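Local structure of protein Amuc_1100 (Akkermansia muciniphila, 6KNY) at residues 113-127 / 142-154. The protein is of unknown function but is probably held in the membrane by a transmembrane helix, absent from the monomeric form described here. Residues are numbered along the deposited sequence; the frame is centred on the assembly and turned at random.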
ATOM      1  N   SER A 113       6.735  -4.099 -17.477  1.00 32.85           N
ATOM      2  CA  SER A 113       7.675  -3.565 -18.445  1.00 36.52           C
ATOM      3  C   SER A 113       8.958  -3.137 -17.758  1.00 38.22           C
ATOM      4  O   SER A 113       8.986  -2.825 -16.563  1.00 39.47           O
ATOM      5  CB  SER A 113       7.060  -2.376 -19.182  1.00 38.42           C
ATOM      6  OG  SER A 113       7.243  -1.196 -18.423  1.00 41.93           O
ATOM      7  N   VAL A 114      10.035  -3.146 -18.537  1.00 37.79           N
ATOM      8  CA  VAL A 114      11.347  -2.797 -18.016  1.00 38.94           C
ATOM      9  C   VAL A 114      11.360  -1.349 -17.537  1.00 34.15           C
ATOM     10  O   VAL A 114      12.019  -1.008 -16.547  1.00 33.92           O
ATOM     11  CB  VAL A 114      12.402  -3.067 -19.106  1.00 41.47           C
ATOM     12  CG1 VAL A 114      13.561  -2.185 -18.936  1.00 48.07           C
ATOM     13  CG2 VAL A 114      12.825  -4.511 -19.074  1.00 43.03           C
ATOM     14  N   GLN A 115      10.618  -0.481 -18.221  1.00 33.54           N
ATOM     15  CA  GLN A 115      10.596   0.927 -17.827  1.00 39.38           C
ATOM     16  C   GLN A 115       9.836   1.157 -16.520  1.00 35.26           C
ATOM     17  O   GLN A 115      10.130   2.118 -15.800  1.00 37.24           O
ATOM     18  CB  GLN A 115       9.977   1.762 -18.951  1.00 40.14           C
ATOM     19  CG  GLN A 115      10.683   1.625 -20.293  1.00 48.96           C
ATOM     20  CD  GLN A 115      10.228   0.406 -21.103  1.00 55.72           C
ATOM     21  OE1 GLN A 115       9.837  -0.625 -20.548  1.00 54.36           O
ATOM     22  NE2 GLN A 115      10.301   0.519 -22.428  1.00 60.80           N
ATOM     23  N   ALA A 116       8.913   0.267 -16.152  1.00 33.67           N
ATOM     24  CA  ALA A 116       8.047   0.503 -15.002  1.00 33.88           C
ATOM     25  C   ALA A 116       8.521  -0.166 -13.716  1.00 34.93           C
ATOM     26  O   ALA A 116       8.042   0.212 -12.638  1.00 27.38           O
ATOM     27  CB  ALA A 116       6.620   0.017 -15.316  1.00 31.70           C
ATOM     28  N   ALA A 117       9.455  -1.132 -13.806  1.00 32.00           N
ATOM     29  CA  ALA A 117       9.725  -2.031 -12.682  1.00 30.16           C
ATOM     30  C   ALA A 117      10.141  -1.282 -11.425  1.00 30.37           C
ATOM     31  O   ALA A 117       9.785  -1.678 -10.307  1.00 33.27           O
ATOM     32  CB  ALA A 117      10.810  -3.037 -13.060  1.00 32.37           C
ATOM     33  N   SER A 118      10.923  -0.220 -11.583  1.00 28.21           N
ATOM     34  CA  SER A 118      11.493   0.472 -10.428  1.00 26.42           C
ATOM     35  C   SER A 118      10.434   1.310  -9.706  1.00 25.60           C
ATOM     36  O   SER A 118      10.393   1.350  -8.466  1.00 26.58           O
ATOM     37  CB  SER A 118      12.657   1.340 -10.900  1.00 27.30           C
ATOM     38  OG  SER A 118      13.106   2.206  -9.880  1.00 29.71           O
ATOM     39  N   THR A 119       9.584   1.995 -10.468  1.00 24.06           N
ATOM     40  CA  THR A 119       8.452   2.713  -9.885  1.00 25.59           C
ATOM     41  C   THR A 119       7.504   1.755  -9.159  1.00 26.04           C
ATOM     42  O   THR A 119       7.100   2.002  -8.012  1.00 25.82           O
ATOM     43  CB  THR A 119       7.750   3.494 -10.998  1.00 25.52           C
ATOM     44  OG1 THR A 119       8.714   4.373 -11.614  1.00 25.93           O
ATOM     45  CG2 THR A 119       6.568   4.310 -10.468  1.00 26.51           C
ATOM     46  N   LEU A 120       7.184   0.620  -9.791  1.00 24.95           N
ATOM     47  CA  LEU A 120       6.351  -0.394  -9.144  1.00 26.30           C
ATOM     48  C   LEU A 120       6.979  -0.951  -7.868  1.00 27.42           C
ATOM     49  O   LEU A 120       6.253  -1.339  -6.934  1.00 26.24           O
ATOM     50  CB  LEU A 120       6.082  -1.535 -10.116  1.00 29.03           C
ATOM     51  CG  LEU A 120       5.223  -1.137 -11.315  1.00 32.28           C
ATOM     52  CD1 LEU A 120       5.177  -2.259 -12.341  1.00 33.38           C
ATOM     53  CD2 LEU A 120       3.815  -0.777 -10.851  1.00 31.28           C
ATOM     54  N   GLY A 121       8.314  -1.054  -7.816  1.00 27.14           N
ATOM     55  CA  GLY A 121       8.948  -1.588  -6.616  1.00 24.16           C
ATOM     56  C   GLY A 121       8.807  -0.655  -5.431  1.00 23.18           C
ATOM     57  O   GLY A 121       8.638  -1.097  -4.298  1.00 26.27           O
ATOM     58  N   PHE A 122       8.879   0.653  -5.680  1.00 23.50           N
ATOM     59  CA  PHE A 122       8.575   1.621  -4.634  1.00 23.40           C
ATOM     60  C   PHE A 122       7.141   1.440  -4.156  1.00 23.05           C
ATOM     61  O   PHE A 122       6.885   1.352  -2.956  1.00 25.38           O
ATOM     62  CB  PHE A 122       8.778   3.050  -5.147  1.00 22.89           C
ATOM     63  CG  PHE A 122       8.145   4.098  -4.271  1.00 22.02           C
ATOM     64  CD1 PHE A 122       8.787   4.531  -3.114  1.00 22.47           C
ATOM     65  CD2 PHE A 122       6.897   4.624  -4.574  1.00 22.85           C
ATOM     66  CE1 PHE A 122       8.193   5.485  -2.287  1.00 22.19           C
ATOM     67  CE2 PHE A 122       6.312   5.578  -3.758  1.00 21.31           C
ATOM     68  CZ  PHE A 122       6.954   6.011  -2.625  1.00 21.45           C
ATOM     69  N   GLU A 123       6.194   1.363  -5.096  1.00 24.38           N
ATOM     70  CA  GLU A 123       4.782   1.245  -4.727  1.00 25.30           C
ATOM     71  C   GLU A 123       4.506  -0.062  -4.003  1.00 24.13           C
ATOM     72  O   GLU A 123       3.779  -0.094  -3.004  1.00 23.62           O
ATOM     73  CB  GLU A 123       3.895   1.369  -5.967  1.00 24.86           C
ATOM     74  CG  GLU A 123       2.446   1.567  -5.598  1.00 27.57           C
ATOM     75  CD  GLU A 123       1.551   1.803  -6.790  1.00 28.48           C
ATOM     76  OE1 GLU A 123       1.885   1.335  -7.900  1.00 24.74           O
ATOM     77  OE2 GLU A 123       0.495   2.441  -6.600  1.00 29.97           O
ATOM     78  N   LEU A 124       5.095  -1.156  -4.486  1.00 27.44           N
ATOM     79  CA  LEU A 124       4.936  -2.443  -3.820  1.00 24.77           C
ATOM     80  C   LEU A 124       5.519  -2.421  -2.409  1.00 26.32           C
ATOM     81  O   LEU A 124       4.909  -2.950  -1.474  1.00 24.64           O
ATOM     82  CB  LEU A 124       5.595  -3.532  -4.668  1.00 29.14           C
ATOM     83  CG  LEU A 124       5.749  -4.928  -4.043  1.00 32.44           C
ATOM     84  CD1 LEU A 124       4.420  -5.451  -3.477  1.00 34.41           C
ATOM     85  CD2 LEU A 124       6.362  -5.916  -5.053  1.00 33.27           C
ATOM     86  N   LYS A 125       6.702  -1.823  -2.230  1.00 29.04           N
ATOM     87  CA  LYS A 125       7.289  -1.800  -0.888  1.00 31.47           C
ATOM     88  C   LYS A 125       6.438  -0.981   0.071  1.00 29.42           C
ATOM     89  O   LYS A 125       6.261  -1.369   1.233  1.00 25.68           O
ATOM     90  CB  LYS A 125       8.727  -1.256  -0.921  1.00 35.12           C
ATOM     91  CG  LYS A 125       9.735  -2.270  -1.464  1.00 40.52           C
ATOM     92  CD  LYS A 125      10.680  -2.877  -0.383  1.00 50.56           C
ATOM     93  CE  LYS A 125      11.868  -3.687  -0.947  1.00 60.13           C
ATOM     94  NZ  LYS A 125      12.029  -5.080  -0.404  1.00 60.34           N
ATOM     95  N   ALA A 126       5.877   0.144  -0.397  1.00 28.02           N
ATOM     96  CA  ALA A 126       5.036   0.973   0.464  1.00 28.71           C
ATOM     97  C   ALA A 126       3.728   0.264   0.822  1.00 24.75           C
ATOM     98  O   ALA A 126       3.306   0.265   1.992  1.00 21.89           O
ATOM     99  CB  ALA A 126       4.748   2.315  -0.220  1.00 33.29           C
ATOM    100  N   ILE A 127       3.068  -0.333  -0.172  1.00 23.89           N
ATOM    101  CA  ILE A 127       1.809  -1.035   0.085  1.00 26.46           C
ATOM    102  C   ILE A 127       2.057  -2.245   0.981  1.00 27.26           C
ATOM    103  O   ILE A 127       1.329  -2.478   1.958  1.00 23.75           O
ATOM    104  CB  ILE A 127       1.125  -1.436  -1.242  1.00 25.44           C
ATOM    105  CG1 ILE A 127       0.700  -0.193  -2.030  1.00 28.38           C
ATOM    106  CG2 ILE A 127      -0.097  -2.370  -0.964  1.00 23.60           C
ATOM    107  CD1 ILE A 127       0.151  -0.481  -3.451  1.00 28.68           C
ATOM    108  N   PHE A 142      -9.319  -8.902   5.380  1.00 32.82           N
ATOM    109  CA  PHE A 142      -8.959  -8.018   4.278  1.00 30.84           C
ATOM    110  C   PHE A 142      -9.884  -8.354   3.115  1.00 33.45           C
ATOM    111  O   PHE A 142      -9.958  -9.514   2.690  1.00 35.02           O
ATOM    112  CB  PHE A 142      -7.500  -8.197   3.855  1.00 31.14           C
ATOM    113  CG  PHE A 142      -6.499  -7.664   4.841  1.00 35.70           C
ATOM    114  CD1 PHE A 142      -6.353  -6.300   5.030  1.00 34.83           C
ATOM    115  CD2 PHE A 142      -5.676  -8.531   5.557  1.00 35.94           C
ATOM    116  CE1 PHE A 142      -5.412  -5.800   5.934  1.00 37.71           C
ATOM    117  CE2 PHE A 142      -4.738  -8.042   6.457  1.00 36.57           C
ATOM    118  CZ  PHE A 142      -4.603  -6.677   6.647  1.00 38.83           C
ATOM    119  N   ILE A 143     -10.610  -7.361   2.619  1.00 30.15           N
ATOM    120  CA  ILE A 143     -11.613  -7.586   1.589  1.00 27.93           C
ATOM    121  C   ILE A 143     -11.060  -7.281   0.202  1.00 29.35           C
ATOM    122  O   ILE A 143     -11.333  -8.006  -0.757  1.00 26.17           O
ATOM    123  CB  ILE A 143     -12.875  -6.746   1.896  1.00 29.78           C
ATOM    124  CG1 ILE A 143     -13.501  -7.202   3.210  1.00 30.73           C
ATOM    125  CG2 ILE A 143     -13.899  -6.841   0.733  1.00 32.65           C
ATOM    126  CD1 ILE A 143     -14.616  -6.295   3.719  1.00 32.45           C
ATOM    127  N   LYS A 144     -10.267  -6.219   0.078  1.00 29.46           N
ATOM    128  CA  LYS A 144      -9.713  -5.894  -1.227  1.00 31.72           C
ATOM    129  C   LYS A 144      -8.520  -4.960  -1.055  1.00 28.10           C
ATOM    130  O   LYS A 144      -8.491  -4.134  -0.139  1.00 24.93           O
ATOM    131  CB  LYS A 144     -10.798  -5.297  -2.144  1.00 39.05           C
ATOM    132  CG  LYS A 144     -10.988  -3.798  -2.139  1.00 48.27           C
ATOM    133  CD  LYS A 144     -12.009  -3.417  -3.240  1.00 54.40           C
ATOM    134  CE  LYS A 144     -12.293  -1.904  -3.312  1.00 61.74           C
ATOM    135  NZ  LYS A 144     -13.611  -1.559  -3.967  1.00 62.41           N
ATOM    136  N   VAL A 145      -7.510  -5.156  -1.900  1.00 27.90           N
ATOM    137  CA  VAL A 145      -6.457  -4.174  -2.127  1.00 26.72           C
ATOM    138  C   VAL A 145      -6.478  -3.921  -3.623  1.00 26.02           C
ATOM    139  O   VAL A 145      -6.070  -4.784  -4.411  1.00 26.21           O
ATOM    140  CB  VAL A 145      -5.074  -4.645  -1.664  1.00 25.14           C
ATOM    141  CG1 VAL A 145      -4.046  -3.537  -1.903  1.00 23.98           C
ATOM    142  CG2 VAL A 145      -5.115  -5.042  -0.187  1.00 26.10           C
ATOM    143  N   TYR A 146      -6.956  -2.752  -4.024  1.00 26.89           N
ATOM    144  CA  TYR A 146      -7.165  -2.439  -5.428  1.00 27.46           C
ATOM    145  C   TYR A 146      -6.269  -1.267  -5.805  1.00 27.31           C
ATOM    146  O   TYR A 146      -6.304  -0.222  -5.146  1.00 24.61           O
ATOM    147  CB  TYR A 146      -8.631  -2.105  -5.694  1.00 28.86           C
ATOM    148  CG  TYR A 146      -8.826  -1.393  -7.004  1.00 30.49           C
ATOM    149  CD1 TYR A 146      -8.679  -2.070  -8.213  1.00 32.03           C
ATOM    150  CD2 TYR A 146      -9.142  -0.045  -7.037  1.00 33.53           C
ATOM    151  CE1 TYR A 146      -8.843  -1.411  -9.421  1.00 35.16           C
ATOM    152  CE2 TYR A 146      -9.312   0.619  -8.239  1.00 37.04           C
ATOM    153  CZ  TYR A 146      -9.162  -0.072  -9.424  1.00 34.63           C
ATOM    154  OH  TYR A 146      -9.334   0.579 -10.609  1.00 40.66           O
ATOM    155  N   ARG A 147      -5.475  -1.450  -6.858  1.00 26.32           N
ATOM    156  CA  ARG A 147      -4.435  -0.497  -7.232  1.00 25.96           C
ATOM    157  C   ARG A 147      -4.529  -0.199  -8.722  1.00 26.04           C
ATOM    158  O   ARG A 147      -4.120  -1.033  -9.548  1.00 25.88           O
ATOM    159  CB  ARG A 147      -3.059  -1.048  -6.872  1.00 26.68           C
ATOM    160  CG  ARG A 147      -1.867  -0.205  -7.334  1.00 25.76           C
ATOM    161  CD  ARG A 147      -0.628  -1.108  -7.572  1.00 27.91           C
ATOM    162  NE  ARG A 147      -0.744  -1.841  -8.836  1.00 25.59           N
ATOM    163  CZ  ARG A 147      -0.238  -1.430  -9.995  1.00 23.81           C
ATOM    164  NH1 ARG A 147       0.490  -0.314 -10.053  1.00 25.97           N
ATOM    165  NH2 ARG A 147      -0.435  -2.149 -11.091  1.00 26.91           N
ATOM    166  N   PRO A 148      -5.060   0.966  -9.108  1.00 25.39           N
ATOM    167  CA  PRO A 148      -5.057   1.342 -10.530  1.00 24.68           C
ATOM    168  C   PRO A 148      -3.640   1.416 -11.080  1.00 24.53           C
ATOM    169  O   PRO A 148      -2.694   1.764 -10.371  1.00 24.28           O
ATOM    170  CB  PRO A 148      -5.727   2.725 -10.542  1.00 26.73           C
ATOM    171  CG  PRO A 148      -6.559   2.784  -9.265  1.00 27.78           C
ATOM    172  CD  PRO A 148      -5.833   1.891  -8.263  1.00 26.31           C
ATOM    173  N   GLN A 149      -3.493   1.081 -12.359  1.00 24.82           N
ATOM    174  CA  GLN A 149      -2.173   1.153 -12.983  1.00 25.46           C
ATOM    175  C   GLN A 149      -1.750   2.599 -13.140  1.00 24.96           C
ATOM    176  O   GLN A 149      -2.572   3.476 -13.414  1.00 28.29           O
ATOM    177  CB  GLN A 149      -2.169   0.474 -14.355  1.00 26.59           C
ATOM    178  CG  GLN A 149      -2.367  -1.030 -14.288  1.00 31.62           C
ATOM    179  CD  GLN A 149      -2.486  -1.664 -15.661  1.00 33.98           C
ATOM    180  OE1 GLN A 149      -2.088  -1.073 -16.670  1.00 39.90           O
ATOM    181  NE2 GLN A 149      -3.068  -2.860 -15.712  1.00 31.02           N
ATOM    182  N   LEU A 150      -0.453   2.837 -12.985  1.00 24.08           N
ATOM    183  CA  LEU A 150       0.136   4.131 -13.226  1.00 24.37           C
ATOM    184  C   LEU A 150       0.338   4.346 -14.718  1.00 26.84           C
ATOM    185  O   LEU A 150       0.475   3.388 -15.475  1.00 25.29           O
ATOM    186  CB  LEU A 150       1.478   4.234 -12.504  1.00 27.02           C
ATOM    187  CG  LEU A 150       1.431   4.062 -10.988  1.00 28.13           C
ATOM    188  CD1 LEU A 150       2.862   4.026 -10.413  1.00 32.02           C
ATOM    189  CD2 LEU A 150       0.610   5.190 -10.368  1.00 29.23           C
ATOM    190  N   PRO A 151       0.419   5.606 -15.157  1.00 29.04           N
ATOM    191  CA  PRO A 151       0.712   5.865 -16.581  1.00 31.57           C
ATOM    192  C   PRO A 151       1.992   5.199 -17.075  1.00 31.44           C
ATOM    193  O   PRO A 151       2.013   4.713 -18.211  1.00 31.41           O
ATOM    194  CB  PRO A 151       0.806   7.397 -16.641  1.00 29.12           C
ATOM    195  CG  PRO A 151      -0.120   7.846 -15.529  1.00 30.45           C
ATOM    196  CD  PRO A 151       0.107   6.843 -14.418  1.00 28.40           C
ATOM    197  N   ILE A 152       3.043   5.111 -16.253  1.00 27.13           N
ATOM    198  CA  ILE A 152       4.274   4.458 -16.697  1.00 29.21           C
ATOM    199  C   ILE A 152       4.085   2.967 -16.975  1.00 30.68           C
ATOM    200  O   ILE A 152       4.926   2.359 -17.640  1.00 31.30           O
ATOM    201  CB  ILE A 152       5.399   4.667 -15.662  1.00 31.59           C
ATOM    202  CG1 ILE A 152       6.784   4.358 -16.262  1.00 32.37           C
ATOM    203  CG2 ILE A 152       5.138   3.818 -14.425  1.00 33.85           C
ATOM    204  CD1 ILE A 152       7.911   4.573 -15.282  1.00 37.67           C
ATOM    205  N   GLU A 153       2.996   2.346 -16.512  1.00 34.26           N
ATOM    206  CA  GLU A 153       2.866   0.907 -16.722  1.00 35.30           C
ATOM    207  C   GLU A 153       2.405   0.542 -18.125  1.00 43.51           C
ATOM    208  O   GLU A 153       2.609  -0.602 -18.548  1.00 57.38           O
ATOM    209  CB  GLU A 153       1.909   0.304 -15.712  1.00 30.18           C
ATOM    210  CG  GLU A 153       2.489   0.283 -14.340  1.00 28.14           C
ATOM    211  CD  GLU A 153       1.505  -0.239 -13.334  1.00 26.01           C
ATOM    212  OE1 GLU A 153       1.105  -1.412 -13.447  1.00 25.62           O
ATOM    213  OE2 GLU A 153       1.163   0.522 -12.419  1.00 24.38           O
ATOM    214  N   THR A 154       1.820   1.482 -18.858  1.00 43.19           N
ATOM    215  CA  THR A 154       1.278   1.179 -20.173  1.00 51.17           C
ATOM    216  C   THR A 154       2.323   1.374 -21.254  1.00 48.50           C
ATOM    217  O   THR A 154       2.643   2.511 -21.599  1.00 48.62           O
ATOM    218  CB  THR A 154       0.076   2.067 -20.484  1.00 50.32           C
ATOM    219  OG1 THR A 154       0.396   3.425 -20.156  1.00 56.72           O
ATOM    220  CG2 THR A 154      -1.116   1.619 -19.661  1.00 49.84           C
TER
HETATM  221  O   HOH W   1       4.216  -2.657 -16.779  1.00 30.91           O
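Glu123, on helix 117-134, reaches Arg147 just beyond strand 141-146, joining the helix to the chain after that strand through a salt-bridge network of buried Glu123 and Arg147 with partly exposed Glu153. Glu123 OE1 accepts from Arg147 NH1 at 3.0 Å, almost in the guanidinium plane, although the carboxylate stands 85° to that plane. With CG anti to the backbone N (chi1 -167°) and an extended chain, Glu123 also lays its carboxylate against Arg147 CG and CD. Glu153, from the 3-10 turn 151-153, takes the guanidinium end-on: NH1 to OE2 at 2.6 Å and NH2 to OE1. Arg147 NE bonds to Gly103 O and Glu153 OE1 to Tyr107 OH, so the guanidinium's rotation is fixed. Sharing one arginine probably helps keep both carboxylates ionised, although Glu123 OE1 and Glu153 OE2 are only 4.6 Å apart. On this packed side Leu120 CD2 lies 3.3 Å from Glu153 OE2, and Thr119 CG2 meets Leu150 CD1 at 3.7 Å. Back within the strand, Ile127 CG2 meets Val145 CG1 at 4.2 Å, a looser apolar contact. Toward solvent, exposed Ile152 lies beside Gln115 and Ala116, its CD1 3.3 Å from Gln115 O, while a water links Ser113 N to Glu153 O. Inside, Glu153 OE2 is gripped from opposite faces of its carboxylate plane, by Arg147 NH1 and by Leu150 N, the latter at 2.9 Å.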